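Local coordinates for major capsid protein (Faustovirus, PDB 5J7O), which is the major capsid protein, a double jelly-roll subunit that forms trimers and probably builds the viral capsid shell, at residues 535-540 with 569-574; 206-211 with 446-451. All coordinates share one frame; numbering follows the deposited sequence.

Contact 1 (535-540 with 569-574); sequences ELYAQY and LNFCLY
A classic beta bulge in an edge strand of a jelly-roll sandwich puts Leu536 and Tyr537 together opposite Val529, and both side chains head for residues 569-571, where the edge strand of the facing sheet runs out. Tyr537 carries most of the contact. With CG anti to its carbonyl carbon (chi1 -82°), the ring reaches across to strand 567-570, and its OH donates a short hydrogen bond of 2.5 Å to the backbone Asn570 O. The hydroxyl lies in the carbonyl plane on a lone pair, with a C=O...donor angle of 136°. Phe571 CE1 meets the same ring at its rim, 3.7 Å from Tyr537 CE2; the two ring planes are inclined at 66°, an oblique pairing. Leu536 CB then closes on the Phe571 edge, 4.3 Å from CE1. Tyr545 of helix 542-552 meets Tyr537 edge-to-face, while Tyr71 of the second subunit packs on Asn570 and hydrogen-bonds through its OH to Cys572 O. Asn570 turns its own side chain away from Tyr537 into an Asx turn, in which Cys572 N donates to Asn570 OD1 at 2.9 Å from above the carboxamide plane.

Contact 2 (206-211 with 446-451); sequences AIMYNK and FIYLGL
Met208 lays its CB over one face of the Tyr448 ring, where a helix packs across the outer surface of a jelly-roll sheet. This CB makes a CH-pi contact, 4.1 Å from the ring centroid and 22° off the ring normal, on the side of the ring nearer CG. The two side chains run past each other in opposite directions, the ring pointing one way and the thioether the other, toward Leu449 and Gly450. A bend at chi2 (-58°) turns the methionine this way and lets it follow the backbone. Met208 CG sits 3.6 Å from Tyr448 CB, and the sulfur, 5.3 Å from the ring centroid, makes an oblique Met-aromatic contact. Helix 206-211 and strand 446-451 are nearly perpendicular, at 102°, with their axes 9.7 Å apart, consistent with a single helical residue, Met208, doing almost all the touching. The strand alternates as expected: Tyr448 points to the helix, whereas Leu449 points into the sandwich and packs on Ile594 of the other sheet. Helix 203-212 comes from the first half of the chain and the strand from the second, so the contact probably joins the two jelly rolls. Tyr448 OH is hydrogen-bonded to His213 NE2, just beyond the segment. At the far end of the methionine, CE passes over the glycine-containing part of the strand, 4.0 Å from Leu449 O.

How the contacts relate
Contacts 1 and 2, with centres about 16 Å apart, illustrate how one beta sheet carries packing from layer to layer. Strands 444-453 and 567-570 are antiparallel neighbours in it, joined by a probable hydrogen bond from Leu569 N to Ile447 O, 3.0 Å long. Two residues on from Leu569, Phe571 CD2 packs 3.8 Å from Phe446 CA, so the phenylalanine used in contact 1 also rests on the strand used in contact 2. Contact 2 holds a helix on the outer face of the sheet, while contact 1 ties its edge to the opposite sheet. Each has a residue at the trimer interface: Leu536 packs on Phe6 of the third subunit, and Tyr209 on Trp551 of that same subunit.

Contact 1 (535-540 with 569-574)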
ATOM      1  N   GLU B 535      26.262 -11.120 -27.850  1.00 53.25           N
ATOM      2  CA  GLU B 535      24.971 -11.188 -27.176  1.00 52.17           C
ATOM      3  C   GLU B 535      25.185 -10.980 -25.681  1.00 52.79           C
ATOM      4  O   GLU B 535      25.758 -11.837 -25.002  1.00 58.48           O
ATOM      5  CB  GLU B 535      24.296 -12.527 -27.456  1.00 53.19           C
ATOM      6  CG  GLU B 535      22.784 -12.499 -27.347  1.00 53.76           C
ATOM      7  CD  GLU B 535      22.154 -13.812 -27.765  1.00 55.53           C
ATOM      8  OE1 GLU B 535      22.380 -14.828 -27.076  1.00 56.15           O
ATOM      9  OE2 GLU B 535      21.444 -13.830 -28.792  1.00 56.48           O
ATOM     10  N   LEU B 536      24.743  -9.831 -25.175  1.00 46.96           N
ATOM     11  CA  LEU B 536      24.713  -9.597 -23.738  1.00 43.64           C
ATOM     12  C   LEU B 536      23.371  -9.982 -23.136  1.00 42.81           C
ATOM     13  O   LEU B 536      23.305 -10.347 -21.956  1.00 43.84           O
ATOM     14  CB  LEU B 536      25.025  -8.129 -23.441  1.00 41.75           C
ATOM     15  CG  LEU B 536      26.305  -7.630 -24.116  1.00 40.78           C
ATOM     16  CD1 LEU B 536      26.523  -6.151 -23.851  1.00 40.36           C
ATOM     17  CD2 LEU B 536      27.503  -8.445 -23.652  1.00 40.16           C
ATOM     18  N   TYR B 537      22.307  -9.909 -23.931  1.00 41.42           N
ATOM     19  CA  TYR B 537      20.996 -10.427 -23.564  1.00 40.30           C
ATOM     20  C   TYR B 537      20.390 -11.073 -24.795  1.00 42.03           C
ATOM     21  O   TYR B 537      20.234 -10.412 -25.827  1.00 42.92           O
ATOM     22  CB  TYR B 537      20.076  -9.321 -23.039  1.00 37.47           C
ATOM     23  CG  TYR B 537      20.277  -8.979 -21.585  1.00 36.07           C
ATOM     24  CD1 TYR B 537      19.722  -9.766 -20.584  1.00 33.70           C
ATOM     25  CD2 TYR B 537      21.013  -7.864 -21.209  1.00 35.77           C
ATOM     26  CE1 TYR B 537      19.899  -9.456 -19.251  1.00 33.03           C
ATOM     27  CE2 TYR B 537      21.196  -7.545 -19.879  1.00 35.03           C
ATOM     28  CZ  TYR B 537      20.637  -8.344 -18.904  1.00 34.70           C
ATOM     29  OH  TYR B 537      20.818  -8.029 -17.577  1.00 35.98           O
ATOM     30  N   ALA B 538      20.055 -12.355 -24.694  1.00 40.26           N
ATOM     31  CA  ALA B 538      19.330 -13.014 -25.766  1.00 40.35           C
ATOM     32  C   ALA B 538      17.922 -12.427 -25.870  1.00 38.28           C
ATOM     33  O   ALA B 538      17.509 -11.576 -25.078  1.00 37.51           O
ATOM     34  CB  ALA B 538      19.288 -14.521 -25.533  1.00 31.60           C
ATOM     35  N   GLN B 539      17.175 -12.886 -26.868  1.00 37.09           N
ATOM     36  CA  GLN B 539      15.809 -12.413 -27.073  1.00 33.93           C
ATOM     37  C   GLN B 539      14.923 -12.988 -25.975  1.00 32.88           C
ATOM     38  O   GLN B 539      14.536 -14.157 -26.020  1.00 34.23           O
ATOM     39  CB  GLN B 539      15.311 -12.810 -28.457  1.00 32.04           C
ATOM     40  CG  GLN B 539      13.953 -12.237 -28.816  1.00 32.33           C
ATOM     41  CD  GLN B 539      13.529 -12.597 -30.226  1.00 33.84           C
ATOM     42  OE1 GLN B 539      14.242 -13.302 -30.939  1.00 35.86           O
ATOM     43  NE2 GLN B 539      12.364 -12.111 -30.638  1.00 33.16           N
ATOM     44  N   TYR B 540      14.604 -12.165 -24.979  1.00 31.51           N
ATOM     45  CA  TYR B 540      13.798 -12.578 -23.839  1.00 32.31           C
ATOM     46  C   TYR B 540      12.511 -11.767 -23.784  1.00 33.09           C
ATOM     47  O   TYR B 540      12.459 -10.624 -24.248  1.00 33.34           O
ATOM     48  CB  TYR B 540      14.567 -12.406 -22.523  1.00 33.76           C
ATOM     49  CG  TYR B 540      15.816 -13.250 -22.422  1.00 36.60           C
ATOM     50  CD1 TYR B 540      15.864 -14.523 -22.974  1.00 37.98           C
ATOM     51  CD2 TYR B 540      16.951 -12.771 -21.779  1.00 37.46           C
ATOM     52  CE1 TYR B 540      17.005 -15.298 -22.885  1.00 37.75           C
ATOM     53  CE2 TYR B 540      18.098 -13.537 -21.686  1.00 36.73           C
ATOM     54  CZ  TYR B 540      18.119 -14.800 -22.240  1.00 36.83           C
ATOM     55  OH  TYR B 540      19.258 -15.565 -22.150  1.00 36.37           O
ATOM     56  N   LEU B 569      17.490  -2.902 -18.197  1.00 31.69           N
ATOM     57  CA  LEU B 569      18.560  -3.736 -18.738  1.00 31.85           C
ATOM     58  C   LEU B 569      19.795  -3.561 -17.861  1.00 32.26           C
ATOM     59  O   LEU B 569      20.471  -2.533 -17.934  1.00 33.59           O
ATOM     60  CB  LEU B 569      18.864  -3.358 -20.187  1.00 32.74           C
ATOM     61  CG  LEU B 569      17.708  -3.035 -21.138  1.00 33.32           C
ATOM     62  CD1 LEU B 569      18.246  -2.628 -22.502  1.00 34.10           C
ATOM     63  CD2 LEU B 569      16.758  -4.208 -21.274  1.00 31.92           C
ATOM     64  N   ASN B 570      20.104  -4.570 -17.052  1.00 32.43           N
ATOM     65  CA  ASN B 570      21.148  -4.464 -16.041  1.00 34.90           C
ATOM     66  C   ASN B 570      22.451  -5.085 -16.528  1.00 37.80           C
ATOM     67  O   ASN B 570      22.452  -6.129 -17.188  1.00 37.63           O
ATOM     68  CB  ASN B 570      20.706  -5.139 -14.740  1.00 36.38           C
ATOM     69  CG  ASN B 570      21.718  -4.971 -13.625  1.00 39.25           C
ATOM     70  OD1 ASN B 570      22.567  -4.081 -13.667  1.00 41.41           O
ATOM     71  ND2 ASN B 570      21.630  -5.828 -12.615  1.00 40.03           N
ATOM     72  N   PHE B 571      23.568  -4.435 -16.185  1.00 39.04           N
ATOM     73  CA  PHE B 571      24.897  -4.928 -16.524  1.00 39.52           C
ATOM     74  C   PHE B 571      25.850  -4.892 -15.335  1.00 38.81           C
ATOM     75  O   PHE B 571      27.045  -5.166 -15.506  1.00 40.88           O
ATOM     76  CB  PHE B 571      25.490  -4.127 -17.688  1.00 39.98           C
ATOM     77  CG  PHE B 571      24.573  -4.008 -18.867  1.00 41.18           C
ATOM     78  CD1 PHE B 571      24.429  -5.059 -19.758  1.00 42.33           C
ATOM     79  CD2 PHE B 571      23.855  -2.845 -19.087  1.00 42.46           C
ATOM     80  CE1 PHE B 571      23.586  -4.950 -20.846  1.00 44.13           C
ATOM     81  CE2 PHE B 571      23.011  -2.731 -20.173  1.00 44.08           C
ATOM     82  CZ  PHE B 571      22.876  -3.785 -21.054  1.00 45.16           C
ATOM     83  N   CYS B 572      25.362  -4.555 -14.145  1.00 36.51           N
ATOM     84  CA  CYS B 572      26.166  -4.562 -12.933  1.00 37.10           C
ATOM     85  C   CYS B 572      25.464  -5.400 -11.873  1.00 37.62           C
ATOM     86  O   CYS B 572      24.273  -5.704 -11.978  1.00 37.27           O
ATOM     87  CB  CYS B 572      26.413  -3.142 -12.404  1.00 37.66           C
ATOM     88  SG  CYS B 572      24.924  -2.280 -11.857  1.00 38.42           S
ATOM     89  N   LEU B 573      26.222  -5.773 -10.841  1.00 37.87           N
ATOM     90  CA  LEU B 573      25.669  -6.619  -9.791  1.00 36.27           C
ATOM     91  C   LEU B 573      24.840  -5.831  -8.787  1.00 36.65           C
ATOM     92  O   LEU B 573      23.898  -6.381  -8.204  1.00 36.95           O
ATOM     93  CB  LEU B 573      26.789  -7.362  -9.063  1.00 32.43           C
ATOM     94  CG  LEU B 573      27.443  -8.525  -9.810  1.00 31.80           C
ATOM     95  CD1 LEU B 573      28.540  -9.149  -8.964  1.00 30.08           C
ATOM     96  CD2 LEU B 573      26.400  -9.563 -10.193  1.00 31.81           C
ATOM     97  N   TYR B 574      25.161  -4.559  -8.567  1.00 36.93           N
ATOM     98  CA  TYR B 574      24.511  -3.754  -7.531  1.00 38.39           C
ATOM     99  C   TYR B 574      24.163  -2.381  -8.083  1.00 38.66           C
ATOM    100  O   TYR B 574      24.798  -1.374  -7.745  1.00 38.35           O
ATOM    101  CB  TYR B 574      25.406  -3.651  -6.295  1.00 38.52           C
ATOM    102  CG  TYR B 574      25.838  -5.003  -5.783  1.00 38.36           C
ATOM    103  CD1 TYR B 574      24.964  -5.799  -5.057  1.00 36.47           C
ATOM    104  CD2 TYR B 574      27.110  -5.494  -6.043  1.00 39.55           C
ATOM    105  CE1 TYR B 574      25.346  -7.040  -4.595  1.00 37.37           C
ATOM    106  CE2 TYR B 574      27.502  -6.735  -5.585  1.00 40.61           C
ATOM    107  CZ  TYR B 574      26.616  -7.504  -4.860  1.00 40.12           C
ATOM    108  OH  TYR B 574      27.000  -8.741  -4.399  1.00 43.20           O
TER

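Contact 2 (206-211 with 446-451)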
ATOM      1  N   ALA B 206      13.317  11.553 -15.494  1.00 32.78           N
ATOM      2  CA  ALA B 206      12.608  11.780 -14.240  1.00 32.68           C
ATOM      3  C   ALA B 206      11.511  10.744 -14.025  1.00 35.01           C
ATOM      4  O   ALA B 206      11.299  10.282 -12.898  1.00 36.89           O
ATOM      5  CB  ALA B 206      12.027  13.193 -14.212  1.00 30.82           C
ATOM      6  N   ILE B 207      10.801  10.363 -15.090  1.00 36.07           N
ATOM      7  CA  ILE B 207       9.757   9.359 -14.923  1.00 36.91           C
ATOM      8  C   ILE B 207      10.359   7.965 -14.781  1.00 39.54           C
ATOM      9  O   ILE B 207       9.754   7.091 -14.153  1.00 41.83           O
ATOM     10  CB  ILE B 207       8.737   9.416 -16.075  1.00 35.62           C
ATOM     11  CG1 ILE B 207       9.374   8.997 -17.401  1.00 36.45           C
ATOM     12  CG2 ILE B 207       8.146  10.805 -16.183  1.00 34.85           C
ATOM     13  CD1 ILE B 207       8.380   8.850 -18.533  1.00 36.26           C
ATOM     14  N   MET B 208      11.546   7.729 -15.346  1.00 38.22           N
ATOM     15  CA  MET B 208      12.233   6.467 -15.093  1.00 39.16           C
ATOM     16  C   MET B 208      12.621   6.347 -13.625  1.00 39.60           C
ATOM     17  O   MET B 208      12.494   5.273 -13.025  1.00 38.99           O
ATOM     18  CB  MET B 208      13.467   6.343 -15.986  1.00 40.04           C
ATOM     19  CG  MET B 208      13.159   6.181 -17.465  1.00 41.09           C
ATOM     20  SD  MET B 208      12.133   4.742 -17.816  1.00 42.01           S
ATOM     21  CE  MET B 208      12.172   4.732 -19.608  1.00 42.68           C
ATOM     22  N   TYR B 209      13.093   7.445 -13.030  1.00 38.93           N
ATOM     23  CA  TYR B 209      13.384   7.453 -11.601  1.00 36.76           C
ATOM     24  C   TYR B 209      12.112   7.278 -10.783  1.00 36.13           C
ATOM     25  O   TYR B 209      12.107   6.561  -9.774  1.00 35.94           O
ATOM     26  CB  TYR B 209      14.095   8.752 -11.220  1.00 35.79           C
ATOM     27  CG  TYR B 209      14.545   8.821  -9.777  1.00 36.55           C
ATOM     28  CD1 TYR B 209      13.664   9.194  -8.768  1.00 35.29           C
ATOM     29  CD2 TYR B 209      15.855   8.527  -9.424  1.00 37.33           C
ATOM     30  CE1 TYR B 209      14.071   9.259  -7.451  1.00 35.52           C
ATOM     31  CE2 TYR B 209      16.273   8.593  -8.109  1.00 35.66           C
ATOM     32  CZ  TYR B 209      15.377   8.959  -7.127  1.00 34.55           C
ATOM     33  OH  TYR B 209      15.786   9.027  -5.816  1.00 33.68           O
ATOM     34  N   ASN B 210      11.025   7.933 -11.199  1.00 36.47           N
ATOM     35  CA  ASN B 210       9.752   7.788 -10.499  1.00 35.56           C
ATOM     36  C   ASN B 210       9.293   6.335 -10.471  1.00 34.67           C
ATOM     37  O   ASN B 210       8.648   5.905  -9.509  1.00 34.49           O
ATOM     38  CB  ASN B 210       8.697   8.675 -11.167  1.00 38.05           C
ATOM     39  CG  ASN B 210       7.324   8.532 -10.539  1.00 41.84           C
ATOM     40  OD1 ASN B 210       7.095   8.966  -9.410  1.00 42.92           O
ATOM     41  ND2 ASN B 210       6.396   7.940 -11.281  1.00 43.63           N
ATOM     42  N   LYS B 211       9.636   5.561 -11.503  1.00 34.02           N
ATOM     43  CA  LYS B 211       9.168   4.184 -11.588  1.00 32.73           C
ATOM     44  C   LYS B 211      10.085   3.208 -10.859  1.00 33.64           C
ATOM     45  O   LYS B 211       9.608   2.194 -10.338  1.00 35.35           O
ATOM     46  CB  LYS B 211       9.034   3.764 -13.055  1.00 30.55           C
ATOM     47  CG  LYS B 211       8.031   4.577 -13.874  1.00 27.02           C
ATOM     48  CD  LYS B 211       8.160   4.268 -15.362  1.00 25.91           C
ATOM     49  CE  LYS B 211       7.498   5.335 -16.225  1.00 27.05           C
ATOM     50  NZ  LYS B 211       6.018   5.380 -16.053  1.00 25.21           N
ATOM     51  N   PHE B 446      23.532   0.369 -16.511  1.00 41.26           N
ATOM     52  CA  PHE B 446      22.226  -0.169 -16.865  1.00 41.12           C
ATOM     53  C   PHE B 446      21.509   0.839 -17.753  1.00 40.28           C
ATOM     54  O   PHE B 446      21.978   1.961 -17.959  1.00 40.16           O
ATOM     55  CB  PHE B 446      21.398  -0.506 -15.621  1.00 39.19           C
ATOM     56  CG  PHE B 446      21.498   0.516 -14.525  1.00 38.24           C
ATOM     57  CD1 PHE B 446      22.423   0.367 -13.504  1.00 37.08           C
ATOM     58  CD2 PHE B 446      20.662   1.620 -14.509  1.00 37.14           C
ATOM     59  CE1 PHE B 446      22.518   1.303 -12.493  1.00 35.55           C
ATOM     60  CE2 PHE B 446      20.751   2.558 -13.498  1.00 35.63           C
ATOM     61  CZ  PHE B 446      21.680   2.398 -12.489  1.00 34.56           C
ATOM     62  N   ILE B 447      20.363   0.417 -18.285  1.00 39.20           N
ATOM     63  CA  ILE B 447      19.602   1.205 -19.250  1.00 38.03           C
ATOM     64  C   ILE B 447      18.118   1.090 -18.926  1.00 36.47           C
ATOM     65  O   ILE B 447      17.585  -0.021 -18.828  1.00 39.42           O
ATOM     66  CB  ILE B 447      19.862   0.744 -20.700  1.00 38.85           C
ATOM     67  CG1 ILE B 447      21.345   0.864 -21.056  1.00 40.69           C
ATOM     68  CG2 ILE B 447      19.009   1.539 -21.678  1.00 39.27           C
ATOM     69  CD1 ILE B 447      21.689   0.356 -22.441  1.00 42.56           C
ATOM     70  N   TYR B 448      17.451   2.232 -18.765  1.00 31.72           N
ATOM     71  CA  TYR B 448      15.996   2.255 -18.689  1.00 31.08           C
ATOM     72  C   TYR B 448      15.425   2.233 -20.103  1.00 33.13           C
ATOM     73  O   TYR B 448      15.877   2.985 -20.972  1.00 35.20           O
ATOM     74  CB  TYR B 448      15.506   3.497 -17.944  1.00 31.03           C
ATOM     75  CG  TYR B 448      16.143   3.738 -16.592  1.00 30.31           C
ATOM     76  CD1 TYR B 448      17.132   4.700 -16.433  1.00 31.45           C
ATOM     77  CD2 TYR B 448      15.742   3.022 -15.470  1.00 25.45           C
ATOM     78  CE1 TYR B 448      17.713   4.935 -15.201  1.00 30.34           C
ATOM     79  CE2 TYR B 448      16.319   3.249 -14.232  1.00 25.40           C
ATOM     80  CZ  TYR B 448      17.303   4.207 -14.104  1.00 30.72           C
ATOM     81  OH  TYR B 448      17.881   4.441 -12.877  1.00 25.51           O
ATOM     82  N   LEU B 449      14.435   1.372 -20.337  1.00 33.19           N
ATOM     83  CA  LEU B 449      13.902   1.165 -21.677  1.00 32.42           C
ATOM     84  C   LEU B 449      12.383   1.275 -21.677  1.00 34.74           C
ATOM     85  O   LEU B 449      11.713   0.910 -20.706  1.00 36.24           O
ATOM     86  CB  LEU B 449      14.321  -0.201 -22.240  1.00 31.99           C
ATOM     87  CG  LEU B 449      13.909  -0.495 -23.686  1.00 32.58           C
ATOM     88  CD1 LEU B 449      14.568   0.488 -24.644  1.00 31.79           C
ATOM     89  CD2 LEU B 449      14.236  -1.930 -24.071  1.00 32.66           C
ATOM     90  N   GLY B 450      11.851   1.782 -22.785  1.00 34.96           N
ATOM     91  CA  GLY B 450      10.417   1.856 -22.978  1.00 34.80           C
ATOM     92  C   GLY B 450      10.089   2.175 -24.418  1.00 37.14           C
ATOM     93  O   GLY B 450      10.907   2.738 -25.153  1.00 38.84           O
ATOM     94  N   LEU B 451       8.874   1.795 -24.815  1.00 36.24           N
ATOM     95  CA  LEU B 451       8.341   2.074 -26.151  1.00 36.79           C
ATOM     96  C   LEU B 451       7.010   2.791 -25.943  1.00 35.85           C
ATOM     97  O   LEU B 451       5.954   2.158 -25.869  1.00 36.45           O
ATOM     98  CB  LEU B 451       8.185   0.791 -26.968  1.00 38.02           C
ATOM     99  CG  LEU B 451       7.811   0.936 -28.445  1.00 37.37           C
ATOM    100  CD1 LEU B 451       8.839   1.772 -29.189  1.00 36.97           C
ATOM    101  CD2 LEU B 451       7.658  -0.428 -29.099  1.00 37.43           C
TER